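Side-chain contacts in putative NADH-flavin reductase (Streptococcus pneumoniae TIGR4, PDB 4R01), which probably binds a nicotinamide dinucleotide on a Rossmann-type fold and may use it to reduce flavin: residues Ile7-Gln12 with Ala16-Ala21; Val28-Ile31 with Glu35-Ser38; Arg94-Gly99 with Ile189-Glu194; Asp47-Thr52 with Ser64-Tyr69; Ala132-Leu137 with Trp146-Pro151. One frame throughout, in Å; residues are numbered along the deposited sequence.

Contact 1: residues Ile7-Gln12 with Ala16-Ala21; sequences IAANGQ and AIVEEA. With SO4 (sulfate ion), chain C.
Val18 reaches from the helix toward Ala9 in the loop that follows strand 3-7. Its CB points at that loop and splits into two branches. CG1 stands anti to the backbone N (chi1 168°), which leaves CG2 beside that N, and it is CG2 that meets Ala9 CB at 3.8 Å. A methyl against a methyl is all this pairing needs, and alanine suits a loop that must pass close to the helix. Toward the start of the helix, Ala16 N gives a weak, bent bond to Gln12 O four residues back (3.3 Å, 141° at the hydrogen), the spacing of a helix's own bonds. On the loop itself Gly11 N bonds to Ala8 O, closing a type I turn. The turn presents Asn10 N to O1 of a sulfate, probably from the crystallisation liquor, at 3.1 Å, and Asn10 ND2 makes a longer, weak bond to sulfate O4. Arg33 N is another donor to the ion, and Asn10 OD1 accepts from Lys37 N, which steadies the amide. The methyl of Ala9 thus faces the helix, while Asn10 offers its N-H groups to an anion, consistent with the dinucleotide phosphate site expected after the first strand of a Rossmann fold.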
# COMPACT_ATOMS: atom_id res chain seq x y z
N ILE A 7 -34.82 -6.75 5.31
CA ILE A 7 -35.08 -5.34 5.60
C ILE A 7 -34.35 -4.47 4.58
O ILE A 7 -33.19 -4.73 4.26
CB ILE A 7 -34.65 -4.97 7.04
CG1 ILE A 7 -35.73 -5.36 8.05
CG2 ILE A 7 -34.39 -3.47 7.16
CD1 ILE A 7 -35.85 -6.85 8.29
N ALA A 8 -35.05 -3.45 4.08
CA ALA A 8 -34.53 -2.54 3.05
C ALA A 8 -34.21 -3.30 1.76
O ALA A 8 -33.11 -3.19 1.22
CB ALA A 8 -33.30 -1.79 3.55
N ALA A 9 -35.19 -4.05 1.27
CA ALA A 9 -35.01 -4.89 0.09
C ALA A 9 -34.95 -4.07 -1.20
O ALA A 9 -34.61 -4.60 -2.26
CB ALA A 9 -36.12 -5.92 0.01
N ASN A 10 -35.28 -2.79 -1.12
CA ASN A 10 -35.21 -1.91 -2.28
C ASN A 10 -33.81 -1.36 -2.49
O ASN A 10 -33.48 -0.87 -3.57
CB ASN A 10 -36.21 -0.76 -2.14
CG ASN A 10 -37.62 -1.18 -2.48
OD1 ASN A 10 -37.82 -2.07 -3.32
ND2 ASN A 10 -38.60 -0.56 -1.84
N GLY A 11 -32.99 -1.43 -1.44
CA GLY A 11 -31.60 -1.03 -1.53
C GLY A 11 -30.86 -1.91 -2.51
O GLY A 11 -31.32 -3.00 -2.85
N GLN A 12 -29.72 -1.43 -2.99
CA GLN A 12 -28.95 -2.17 -3.99
C GLN A 12 -28.47 -3.51 -3.46
O GLN A 12 -28.54 -4.52 -4.15
CB GLN A 12 -27.78 -1.32 -4.49
CG GLN A 12 -28.21 -0.11 -5.31
CD GLN A 12 -27.08 0.87 -5.58
OE1 GLN A 12 -26.40 0.78 -6.60
NE2 GLN A 12 -26.88 1.81 -4.66
N ALA A 16 -30.20 -7.41 -4.18
CA ALA A 16 -29.19 -8.37 -4.61
C ALA A 16 -29.38 -9.67 -3.84
O ALA A 16 -29.37 -10.76 -4.43
CB ALA A 16 -27.79 -7.82 -4.40
N ILE A 17 -29.58 -9.55 -2.54
CA ILE A 17 -29.80 -10.71 -1.67
C ILE A 17 -31.16 -11.35 -1.95
O ILE A 17 -31.28 -12.58 -1.97
CB ILE A 17 -29.70 -10.32 -0.19
CG1 ILE A 17 -28.35 -9.65 0.10
CG2 ILE A 17 -29.88 -11.54 0.70
CD1 ILE A 17 -28.18 -9.20 1.52
N VAL A 18 -32.18 -10.52 -2.15
CA VAL A 18 -33.52 -11.01 -2.47
C VAL A 18 -33.50 -11.84 -3.75
O VAL A 18 -33.97 -12.98 -3.77
CB VAL A 18 -34.53 -9.86 -2.63
CG1 VAL A 18 -35.84 -10.37 -3.24
CG2 VAL A 18 -34.80 -9.19 -1.29
N GLU A 19 -32.95 -11.26 -4.81
CA GLU A 19 -32.90 -11.92 -6.11
C GLU A 19 -32.13 -13.23 -6.05
O GLU A 19 -32.50 -14.21 -6.68
CB GLU A 19 -32.27 -10.99 -7.15
CG GLU A 19 -32.15 -11.60 -8.54
CD GLU A 19 -31.69 -10.59 -9.58
OE1 GLU A 19 -31.86 -9.38 -9.35
OE2 GLU A 19 -31.14 -11.02 -10.62
N GLU A 20 -31.04 -13.24 -5.28
CA GLU A 20 -30.25 -14.45 -5.11
C GLU A 20 -31.02 -15.50 -4.32
O GLU A 20 -31.07 -16.66 -4.71
CB GLU A 20 -28.92 -14.13 -4.41
CG GLU A 20 -28.08 -15.36 -4.08
CD GLU A 20 -27.56 -16.08 -5.31
OE1 GLU A 20 -27.39 -15.43 -6.36
OE2 GLU A 20 -27.31 -17.30 -5.23
N ALA A 21 -31.63 -15.08 -3.21
CA ALA A 21 -32.37 -16.00 -2.35
C ALA A 21 -33.61 -16.57 -3.05
O ALA A 21 -33.98 -17.72 -2.83
CB ALA A 21 -32.77 -15.31 -1.05
S SO4 C . -36.30 0.32 1.46
O1 SO4 C . -36.56 -1.06 1.06
O2 SO4 C . -36.39 0.43 2.91
O3 SO4 C . -34.96 0.70 1.01
O4 SO4 C . -37.28 1.21 0.83

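Contact 2: residues Val28-Ile31 with Glu35-Ser38; sequences VTAI and ENKS
Ala30 carries the strand's share of this contact: its methyl points at the loop 35-38 and meets the side chains of Asn36 and Ser38, both of which start out toward the strand. The packing part is small. Ala30 CB lies 3.9 Å from Ser38 OG, and the terminal amide group of Asn36 comes about as near to the same methyl. Asn36 gets there by setting CG anti to its backbone N (chi1 177°), which carries the amide across the gap to the strand. Alanine suits the place because its single methyl fills the short distance between strand and loop, and the total buried surface, 61 Å², is correspondingly modest.

The polar part belongs to the loop. Ser38 OG sits between its own backbone N and carbonyl carbon (chi1 69°) and makes a weak hydrogen bond with Ala40 N, so the hydroxyl that rests on Ala30 also ties the loop to the backbone two residues on. Serine serves both ends, being small enough to lie over a methyl yet able to bond to the backbone. Lys37 N and Glu35 O are held by Asn10, the second of them weakly.

In the sheet, strand 27-32 lies between strands 3-7 and 42-45, and Ala30 exchanges backbone bonds with Ser42 and Ile44. Its methyl also touches Ala9, while Ser38 packs on Val18 of helix 12-24, so loop, strand and helix close together at this corner.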
# COMPACT_ATOMS: atom_id res chain seq x y z
N VAL A 28 -39.28 -15.36 0.11
CA VAL A 28 -38.70 -14.14 0.67
C VAL A 28 -39.75 -13.06 0.89
O VAL A 28 -40.50 -12.71 -0.02
CB VAL A 28 -37.59 -13.59 -0.24
CG1 VAL A 28 -36.90 -12.40 0.41
CG2 VAL A 28 -36.57 -14.68 -0.55
N THR A 29 -39.79 -12.53 2.11
CA THR A 29 -40.62 -11.38 2.43
C THR A 29 -39.77 -10.12 2.41
O THR A 29 -38.75 -10.04 3.09
CB THR A 29 -41.29 -11.53 3.81
OG1 THR A 29 -42.21 -12.62 3.79
CG2 THR A 29 -42.03 -10.25 4.18
N ALA A 30 -40.20 -9.13 1.63
CA ALA A 30 -39.49 -7.86 1.59
C ALA A 30 -40.12 -6.86 2.55
O ALA A 30 -41.31 -6.55 2.46
CB ALA A 30 -39.49 -7.30 0.18
N ILE A 31 -39.32 -6.35 3.48
CA ILE A 31 -39.77 -5.29 4.36
C ILE A 31 -39.18 -3.97 3.87
O ILE A 31 -37.98 -3.74 3.98
CB ILE A 31 -39.37 -5.56 5.82
CG1 ILE A 31 -40.01 -6.87 6.29
CG2 ILE A 31 -39.79 -4.40 6.71
CD1 ILE A 31 -39.73 -7.23 7.73
N GLU A 35 -42.51 1.58 -2.70
CA GLU A 35 -42.96 0.53 -3.62
C GLU A 35 -41.86 -0.51 -3.84
O GLU A 35 -40.68 -0.18 -3.94
CB GLU A 35 -43.39 1.13 -4.96
CG GLU A 35 -44.11 0.14 -5.87
CD GLU A 35 -44.08 0.56 -7.33
OE1 GLU A 35 -43.44 1.58 -7.65
OE2 GLU A 35 -44.70 -0.15 -8.16
N ASN A 36 -42.27 -1.77 -3.91
CA ASN A 36 -41.31 -2.87 -4.04
C ASN A 36 -40.73 -2.97 -5.44
O ASN A 36 -41.45 -3.19 -6.42
CB ASN A 36 -41.97 -4.19 -3.66
CG ASN A 36 -41.04 -5.38 -3.84
OD1 ASN A 36 -41.25 -6.22 -4.71
ND2 ASN A 36 -40.00 -5.44 -3.01
N LYS A 37 -39.41 -2.81 -5.54
CA LYS A 37 -38.70 -2.94 -6.80
C LYS A 37 -38.01 -4.29 -6.89
O LYS A 37 -37.53 -4.69 -7.95
CB LYS A 37 -37.69 -1.81 -6.98
CG LYS A 37 -38.24 -0.42 -6.72
CD LYS A 37 -39.26 -0.01 -7.77
CE LYS A 37 -38.68 1.00 -8.75
NZ LYS A 37 -39.67 1.42 -9.77
N SER A 38 -37.95 -5.00 -5.76
CA SER A 38 -37.30 -6.30 -5.70
C SER A 38 -38.18 -7.40 -6.28
O SER A 38 -39.35 -7.17 -6.60
CB SER A 38 -36.91 -6.64 -4.26
OG SER A 38 -38.06 -6.89 -3.46

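Contact 3: residues Arg94-Gly99 with Ile189-Glu194; sequences RFLVVG and IGLVDE
A buried helix-on-sheet contact, apolar at its middle and ionic at one end, joins strand 94-98 near the centre of the chain to helix 184-196, which runs almost antiparallel to it (165°) with 10.7 Å between the axes. Leu96 and Leu191 form the apolar part. Both point across the gap, and their side chains slide past each other in opposite directions until Leu96 CD2 lies 3.9 Å from Leu191 CD2. The other branch of Leu191 serves a second neighbour, CD1 coming 4.1 Å from Val98 CG2, with the two side chains crossing at about a right angle. Leucine suits position 191 because its two branches can serve two neighbours.

At the start of the strand Arg94, bent at chi3 (61°), turns its guanidinium end-on to Glu194. NH1 bonds to the backbone oxygen Glu194 O at 2.7 Å, and NH2 makes a salt bridge to Glu194 OE2 at 3.1 Å, using the anti lone pair of that oxygen. The two bonds thus go to a backbone oxygen and one carboxylate oxygen, and the guanidinium and carboxylate planes stand 77° apart, unlike a flat two-oxygen fork. His200 ND1 pairs with Glu194 OE1 and Thr147 OG1 with Arg94 NH2, so the buried carboxylate of Glu194 and the arginine each have a further partner.

The strand lies between 61-64 and 145-150 in the sheet. Ile63 on the first of these packs against both leucines, and Ile17 of helix 12-24 touches Val98, so the two helices share one face of the sheet.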
# COMPACT_ATOMS: atom_id res chain seq x y z
N ARG A 94 -32.32 -16.65 13.04
CA ARG A 94 -31.02 -16.05 12.72
C ARG A 94 -31.18 -14.61 12.26
O ARG A 94 -32.13 -14.28 11.55
CB ARG A 94 -30.31 -16.87 11.64
CG ARG A 94 -29.79 -18.21 12.12
CD ARG A 94 -28.81 -18.81 11.12
NE ARG A 94 -27.64 -17.97 10.93
CZ ARG A 94 -26.65 -18.25 10.08
NH1 ARG A 94 -26.70 -19.36 9.34
NH2 ARG A 94 -25.62 -17.43 9.96
N PHE A 95 -30.25 -13.76 12.66
CA PHE A 95 -30.29 -12.36 12.27
C PHE A 95 -28.97 -11.94 11.63
O PHE A 95 -27.97 -11.73 12.31
CB PHE A 95 -30.60 -11.48 13.49
CG PHE A 95 -30.47 -10.00 13.22
CD1 PHE A 95 -31.27 -9.38 12.28
CD2 PHE A 95 -29.56 -9.24 13.93
CE1 PHE A 95 -31.16 -8.03 12.03
CE2 PHE A 95 -29.44 -7.88 13.69
CZ PHE A 95 -30.24 -7.27 12.74
N LEU A 96 -28.98 -11.84 10.30
CA LEU A 96 -27.78 -11.48 9.55
C LEU A 96 -27.75 -9.99 9.23
O LEU A 96 -28.78 -9.40 8.92
CB LEU A 96 -27.68 -12.29 8.26
CG LEU A 96 -27.01 -13.66 8.33
CD1 LEU A 96 -27.85 -14.65 9.13
CD2 LEU A 96 -26.75 -14.20 6.93
N VAL A 97 -26.57 -9.40 9.31
CA VAL A 97 -26.40 -7.98 9.02
C VAL A 97 -25.42 -7.77 7.87
O VAL A 97 -24.32 -8.32 7.88
CB VAL A 97 -25.89 -7.20 10.25
CG1 VAL A 97 -25.73 -5.73 9.91
CG2 VAL A 97 -26.83 -7.39 11.42
N VAL A 98 -25.84 -6.99 6.88
CA VAL A 98 -24.92 -6.53 5.85
C VAL A 98 -24.06 -5.42 6.45
O VAL A 98 -24.54 -4.31 6.66
CB VAL A 98 -25.65 -6.01 4.61
CG1 VAL A 98 -24.65 -5.48 3.59
CG2 VAL A 98 -26.50 -7.12 4.00
N GLY A 99 -22.81 -5.74 6.74
CA GLY A 99 -21.96 -4.83 7.48
C GLY A 99 -20.99 -4.02 6.65
O GLY A 99 -21.19 -3.81 5.46
N ILE A 189 -24.32 -14.09 -2.98
CA ILE A 189 -24.08 -15.53 -3.08
C ILE A 189 -23.46 -16.06 -1.80
O ILE A 189 -23.92 -17.07 -1.25
CB ILE A 189 -23.16 -15.86 -4.27
CG1 ILE A 189 -23.85 -15.49 -5.59
CG2 ILE A 189 -22.79 -17.34 -4.27
CD1 ILE A 189 -23.04 -15.84 -6.82
N GLY A 190 -22.44 -15.38 -1.30
CA GLY A 190 -21.77 -15.79 -0.08
C GLY A 190 -22.67 -15.71 1.13
O GLY A 190 -22.64 -16.59 2.00
N LEU A 191 -23.48 -14.66 1.20
CA LEU A 191 -24.37 -14.45 2.33
C LEU A 191 -25.47 -15.51 2.39
O LEU A 191 -25.79 -16.02 3.47
CB LEU A 191 -24.98 -13.05 2.26
CG LEU A 191 -25.77 -12.55 3.48
CD1 LEU A 191 -25.56 -11.06 3.67
CD2 LEU A 191 -27.25 -12.87 3.34
N VAL A 192 -26.04 -15.86 1.24
CA VAL A 192 -27.08 -16.89 1.19
C VAL A 192 -26.49 -18.27 1.47
O VAL A 192 -27.16 -19.15 2.02
CB VAL A 192 -27.81 -16.88 -0.17
CG1 VAL A 192 -28.87 -17.97 -0.23
CG2 VAL A 192 -28.46 -15.53 -0.41
N ASP A 193 -25.22 -18.46 1.10
CA ASP A 193 -24.52 -19.71 1.42
C ASP A 193 -24.42 -19.89 2.93
O ASP A 193 -24.57 -20.99 3.44
CB ASP A 193 -23.12 -19.73 0.79
CG ASP A 193 -23.16 -19.96 -0.70
OD1 ASP A 193 -24.24 -20.30 -1.23
OD2 ASP A 193 -22.10 -19.82 -1.35
N GLU A 194 -24.16 -18.79 3.63
CA GLU A 194 -24.09 -18.81 5.09
C GLU A 194 -25.48 -19.04 5.68
O GLU A 194 -25.62 -19.46 6.83
CB GLU A 194 -23.47 -17.50 5.61
CG GLU A 194 -23.48 -17.34 7.12
CD GLU A 194 -22.66 -18.40 7.84
OE1 GLU A 194 -21.65 -18.86 7.27
OE2 GLU A 194 -23.05 -18.78 8.96

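Contact 4: residues Asp47-Thr52 with Ser64-Tyr69; sequences DLFELT and SAFGAY
Leu48 and Phe66 meet end against ring. Each sets CG anti to its own backbone N (chi1 173° and 175°), so the two side chains extend from their loops toward one another, and they cross obliquely. Leu48 CD2 comes to 3.5 Å from Phe66 CD1 and lies a little farther from CG and CE1, so the methyl meets the ring at a slant near CD1. The same methyl also lies 4.0 Å above the plane of the Phe49 ring, displaced toward its rim, so this one branch of leucine lies against two aromatic rings. Phe49 begins in a different direction but its end swings back, and Phe49 CE2 stands 4.4 Å from Phe66 CZ in a looser contact.

Behind the leucine the loop is folded by an Asx turn, in which Asp47 OD2 accepts from Phe49 N at 3.2 Å, from above the carboxylate plane. Leu48 and Phe49 both reach Phe66 from this turn. His77 of helix 76-88 meets the Phe66 ring edge-to-face, and Phe84 of the same helix packs against Leu48.

Across the gap the attachment is wholly nonpolar: an aliphatic branch and two rings need no precise donor geometry, so these loops are probably held by shape and by the burial of nonpolar surface, while polar groups act within each loop.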
# COMPACT_ATOMS: atom_id res chain seq x y z
N ASP A 47 -42.30 1.17 8.28
CA ASP A 47 -41.06 1.78 8.74
C ASP A 47 -40.32 0.78 9.62
O ASP A 47 -40.92 0.13 10.48
CB ASP A 47 -41.32 3.07 9.51
CG ASP A 47 -40.04 3.79 9.89
OD1 ASP A 47 -39.47 4.50 9.03
OD2 ASP A 47 -39.59 3.64 11.04
N LEU A 48 -39.01 0.66 9.39
CA LEU A 48 -38.17 -0.30 10.09
C LEU A 48 -38.36 -0.28 11.61
O LEU A 48 -38.55 -1.32 12.23
CB LEU A 48 -36.70 -0.04 9.75
CG LEU A 48 -35.69 -0.86 10.54
CD1 LEU A 48 -35.91 -2.34 10.30
CD2 LEU A 48 -34.27 -0.47 10.18
N PHE A 49 -38.31 0.91 12.19
CA PHE A 49 -38.35 1.05 13.64
C PHE A 49 -39.77 0.99 14.20
O PHE A 49 -39.99 1.28 15.38
CB PHE A 49 -37.67 2.34 14.07
CG PHE A 49 -36.22 2.42 13.66
CD1 PHE A 49 -35.24 1.86 14.45
CD2 PHE A 49 -35.85 3.03 12.47
CE1 PHE A 49 -33.91 1.92 14.08
CE2 PHE A 49 -34.53 3.09 12.09
CZ PHE A 49 -33.55 2.53 12.90
N GLU A 50 -40.72 0.61 13.35
CA GLU A 50 -42.09 0.41 13.79
C GLU A 50 -42.46 -1.07 13.71
O GLU A 50 -43.61 -1.45 13.94
CB GLU A 50 -43.06 1.25 12.95
CG GLU A 50 -43.31 2.64 13.52
CD GLU A 50 -43.68 3.65 12.45
OE1 GLU A 50 -44.03 3.22 11.33
OE2 GLU A 50 -43.62 4.86 12.73
N LEU A 51 -41.47 -1.90 13.39
CA LEU A 51 -41.67 -3.34 13.33
C LEU A 51 -41.96 -3.93 14.70
O LEU A 51 -41.47 -3.44 15.72
CB LEU A 51 -40.43 -4.02 12.73
CG LEU A 51 -40.18 -3.87 11.23
CD1 LEU A 51 -38.82 -4.45 10.88
CD2 LEU A 51 -41.27 -4.53 10.42
N THR A 52 -42.78 -4.97 14.72
CA THR A 52 -43.11 -5.68 15.95
C THR A 52 -42.63 -7.12 15.86
O THR A 52 -42.18 -7.56 14.80
CB THR A 52 -44.63 -5.66 16.22
OG1 THR A 52 -45.29 -6.54 15.29
CG2 THR A 52 -45.19 -4.25 16.06
N SER A 64 -30.84 -7.98 7.51
CA SER A 64 -30.94 -6.53 7.44
C SER A 64 -29.89 -5.96 6.50
O SER A 64 -28.69 -6.08 6.73
CB SER A 64 -30.80 -5.91 8.83
OG SER A 64 -30.81 -4.50 8.74
N ALA A 65 -30.37 -5.33 5.43
CA ALA A 65 -29.52 -4.63 4.49
C ALA A 65 -29.74 -3.14 4.64
O ALA A 65 -29.62 -2.38 3.68
CB ALA A 65 -29.81 -5.09 3.07
N PHE A 66 -30.09 -2.73 5.85
CA PHE A 66 -30.39 -1.34 6.15
C PHE A 66 -29.20 -0.42 5.89
O PHE A 66 -28.08 -0.70 6.31
CB PHE A 66 -30.84 -1.20 7.61
CG PHE A 66 -31.07 0.22 8.05
CD1 PHE A 66 -32.21 0.90 7.69
CD2 PHE A 66 -30.13 0.87 8.84
CE1 PHE A 66 -32.43 2.20 8.10
CE2 PHE A 66 -30.33 2.17 9.25
CZ PHE A 66 -31.48 2.84 8.88
N GLY A 67 -29.46 0.67 5.18
CA GLY A 67 -28.45 1.68 4.90
C GLY A 67 -28.98 3.07 5.17
O GLY A 67 -30.05 3.44 4.68
N ALA A 68 -28.23 3.85 5.95
CA ALA A 68 -28.66 5.19 6.34
C ALA A 68 -28.77 6.12 5.13
O ALA A 68 -27.81 6.32 4.39
CB ALA A 68 -27.71 5.77 7.36
N TYR A 69 -29.96 6.69 4.95
CA TYR A 69 -30.25 7.57 3.82
C TYR A 69 -29.53 8.91 3.95
O TYR A 69 -29.08 9.48 2.95
CB TYR A 69 -31.76 7.77 3.70
CG TYR A 69 -32.19 8.73 2.61
CD1 TYR A 69 -32.18 8.35 1.27
CD2 TYR A 69 -32.64 10.01 2.92
CE1 TYR A 69 -32.59 9.23 0.28
CE2 TYR A 69 -33.04 10.89 1.94
CZ TYR A 69 -33.01 10.49 0.62
OH TYR A 69 -33.42 11.37 -0.37

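Contact 5: residues Ala132-Leu137 with Trp146-Pro151; sequences ADELDL and WTFVSP
The Phe148 ring has Leu135 CB over the centre of one face and Glu134 CG at its edge, while the Trp146 ring has the backbone N of Phe148 in plane at its edge and is approached obliquely by Leu135 CD1. The contact over the Phe148 face is CH-pi, with Leu135 CB 3.9 Å from the ring centroid and only 6° off the normal. At the rim, Glu134 CG lies 4.0 Å from Phe148 CE1, near the plane of the ring, and the carboxylate beyond it is turned 75° to that plane. The extended aliphatic stem of the glutamate therefore does the packing.

The rest of Leu135 lies toward the base of the ring. Its CG is anti to the backbone N, which brings CD1 to 3.6 Å from Phe148 CG and equally near Phe148 CB. The same methyl reaches the indole, with Leu135 CD1 4.0 Å from Trp146 CZ3. Trp146 and Phe148 are two residues apart on the strand and so both point to the helix side, where a branched leucine can touch both at once.

Around the contact, Val97 of strand 94-98 adjoins both Phe148 and Glu134. Helix 125-138 runs roughly antiparallel to strand 145-150, at 154° with 9.9 Å between the axes, and leads into it through a short connection. This is the alpha-beta half of a beta-alpha-beta crossover from the parallel neighbour 94-98, the repeating arrangement of a Rossmann fold, with aromatic side chains of the strand filling the space beneath the helix.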
# COMPACT_ATOMS: atom_id res chain seq x y z
N ALA A 132 -19.23 0.09 12.72
CA ALA A 132 -18.37 -0.49 13.75
C ALA A 132 -19.08 -0.50 15.10
O ALA A 132 -19.02 -1.48 15.84
CB ALA A 132 -17.05 0.26 13.83
N ASP A 133 -19.74 0.61 15.42
CA ASP A 133 -20.56 0.71 16.63
C ASP A 133 -21.66 -0.34 16.58
O ASP A 133 -22.03 -0.93 17.59
CB ASP A 133 -21.17 2.10 16.77
CG ASP A 133 -20.13 3.17 17.04
OD1 ASP A 133 -18.92 2.86 17.01
OD2 ASP A 133 -20.52 4.33 17.28
N GLU A 134 -22.18 -0.54 15.37
CA GLU A 134 -23.22 -1.53 15.11
C GLU A 134 -22.76 -2.93 15.50
O GLU A 134 -23.46 -3.66 16.20
CB GLU A 134 -23.62 -1.48 13.63
CG GLU A 134 -24.68 -2.46 13.21
CD GLU A 134 -25.17 -2.20 11.80
OE1 GLU A 134 -24.45 -1.54 11.03
OE2 GLU A 134 -26.28 -2.66 11.46
N LEU A 135 -21.56 -3.29 15.05
CA LEU A 135 -20.99 -4.60 15.35
C LEU A 135 -20.64 -4.74 16.83
O LEU A 135 -20.86 -5.80 17.43
CB LEU A 135 -19.74 -4.83 14.49
CG LEU A 135 -18.88 -6.06 14.83
CD1 LEU A 135 -19.68 -7.34 14.68
CD2 LEU A 135 -17.63 -6.09 13.95
N ASP A 136 -20.12 -3.67 17.43
CA ASP A 136 -19.75 -3.70 18.84
C ASP A 136 -20.96 -3.94 19.74
O ASP A 136 -20.87 -4.61 20.77
CB ASP A 136 -19.05 -2.40 19.25
CG ASP A 136 -17.68 -2.24 18.61
OD1 ASP A 136 -17.11 -3.26 18.16
OD2 ASP A 136 -17.16 -1.11 18.58
N LEU A 137 -22.11 -3.40 19.33
CA LEU A 137 -23.33 -3.55 20.10
C LEU A 137 -23.86 -4.98 20.01
O LEU A 137 -24.43 -5.51 20.97
CB LEU A 137 -24.39 -2.56 19.62
CG LEU A 137 -25.66 -2.42 20.47
CD1 LEU A 137 -25.31 -2.10 21.91
CD2 LEU A 137 -26.56 -1.35 19.89
N TRP A 146 -26.90 -13.82 16.03
CA TRP A 146 -26.52 -12.83 15.02
C TRP A 146 -25.31 -13.26 14.21
O TRP A 146 -24.49 -14.06 14.65
CB TRP A 146 -26.23 -11.48 15.69
CG TRP A 146 -25.11 -11.52 16.69
CD1 TRP A 146 -25.20 -11.77 18.03
CD2 TRP A 146 -23.72 -11.29 16.42
NE1 TRP A 146 -23.96 -11.71 18.61
CE2 TRP A 146 -23.03 -11.42 17.65
CE3 TRP A 146 -22.99 -10.99 15.27
CZ2 TRP A 146 -21.65 -11.26 17.75
CZ3 TRP A 146 -21.61 -10.83 15.37
CH2 TRP A 146 -20.96 -10.96 16.61
N THR A 147 -25.21 -12.72 13.00
CA THR A 147 -24.03 -12.92 12.16
C THR A 147 -23.76 -11.66 11.34
O THR A 147 -24.54 -11.30 10.46
CB THR A 147 -24.18 -14.13 11.22
OG1 THR A 147 -24.34 -15.32 12.00
CG2 THR A 147 -22.94 -14.27 10.34
N PHE A 148 -22.66 -10.99 11.66
CA PHE A 148 -22.23 -9.79 10.95
C PHE A 148 -21.45 -10.18 9.70
O PHE A 148 -20.44 -10.87 9.79
CB PHE A 148 -21.38 -8.91 11.86
CG PHE A 148 -21.36 -7.46 11.48
CD1 PHE A 148 -22.43 -6.63 11.80
CD2 PHE A 148 -20.27 -6.92 10.81
CE1 PHE A 148 -22.41 -5.29 11.46
CE2 PHE A 148 -20.25 -5.57 10.47
CZ PHE A 148 -21.32 -4.76 10.80
N VAL A 149 -21.92 -9.75 8.53
CA VAL A 149 -21.27 -10.13 7.29
C VAL A 149 -20.56 -8.96 6.63
O VAL A 149 -21.16 -8.20 5.87
CB VAL A 149 -22.28 -10.74 6.30
CG1 VAL A 149 -21.56 -11.29 5.08
CG2 VAL A 149 -23.09 -11.83 6.98
N SER A 150 -19.28 -8.82 6.93
CA SER A 150 -18.46 -7.75 6.36
C SER A 150 -18.16 -8.01 4.89
O SER A 150 -17.78 -9.12 4.52
CB SER A 150 -17.16 -7.59 7.13
OG SER A 150 -17.37 -6.93 8.36
N PRO A 151 -18.34 -6.99 4.04
CA PRO A 151 -17.95 -7.09 2.64
C PRO A 151 -16.47 -6.77 2.48
O PRO A 151 -15.79 -6.55 3.49
CB PRO A 151 -18.82 -6.02 1.97
CG PRO A 151 -18.93 -4.96 3.01
CD PRO A 151 -18.91 -5.67 4.36

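In the fold
Contacts 3 and 5 form the core, lying on neighbouring strands 94-98 and 145-150, which are joined by backbone bonds; each packs a helix against the sheet through leucine, but contact 3 adds a salt bridge and contact 5 aromatic rings. Contacts 1, 2 and 4 join loops to their surroundings farther from the centre and bury less surface. Contacts 1 and 2 have centres about 8 Å apart and share the corner of strand 27-32 and helix 12-24, where small residues allow close approach and Asn10, which binds the sulfate, also holds the loop of contact 2. Contact 4, purely apolar across its gap, touches contact 1 through Ile7 and Ala8 and contact 3 through Ser64.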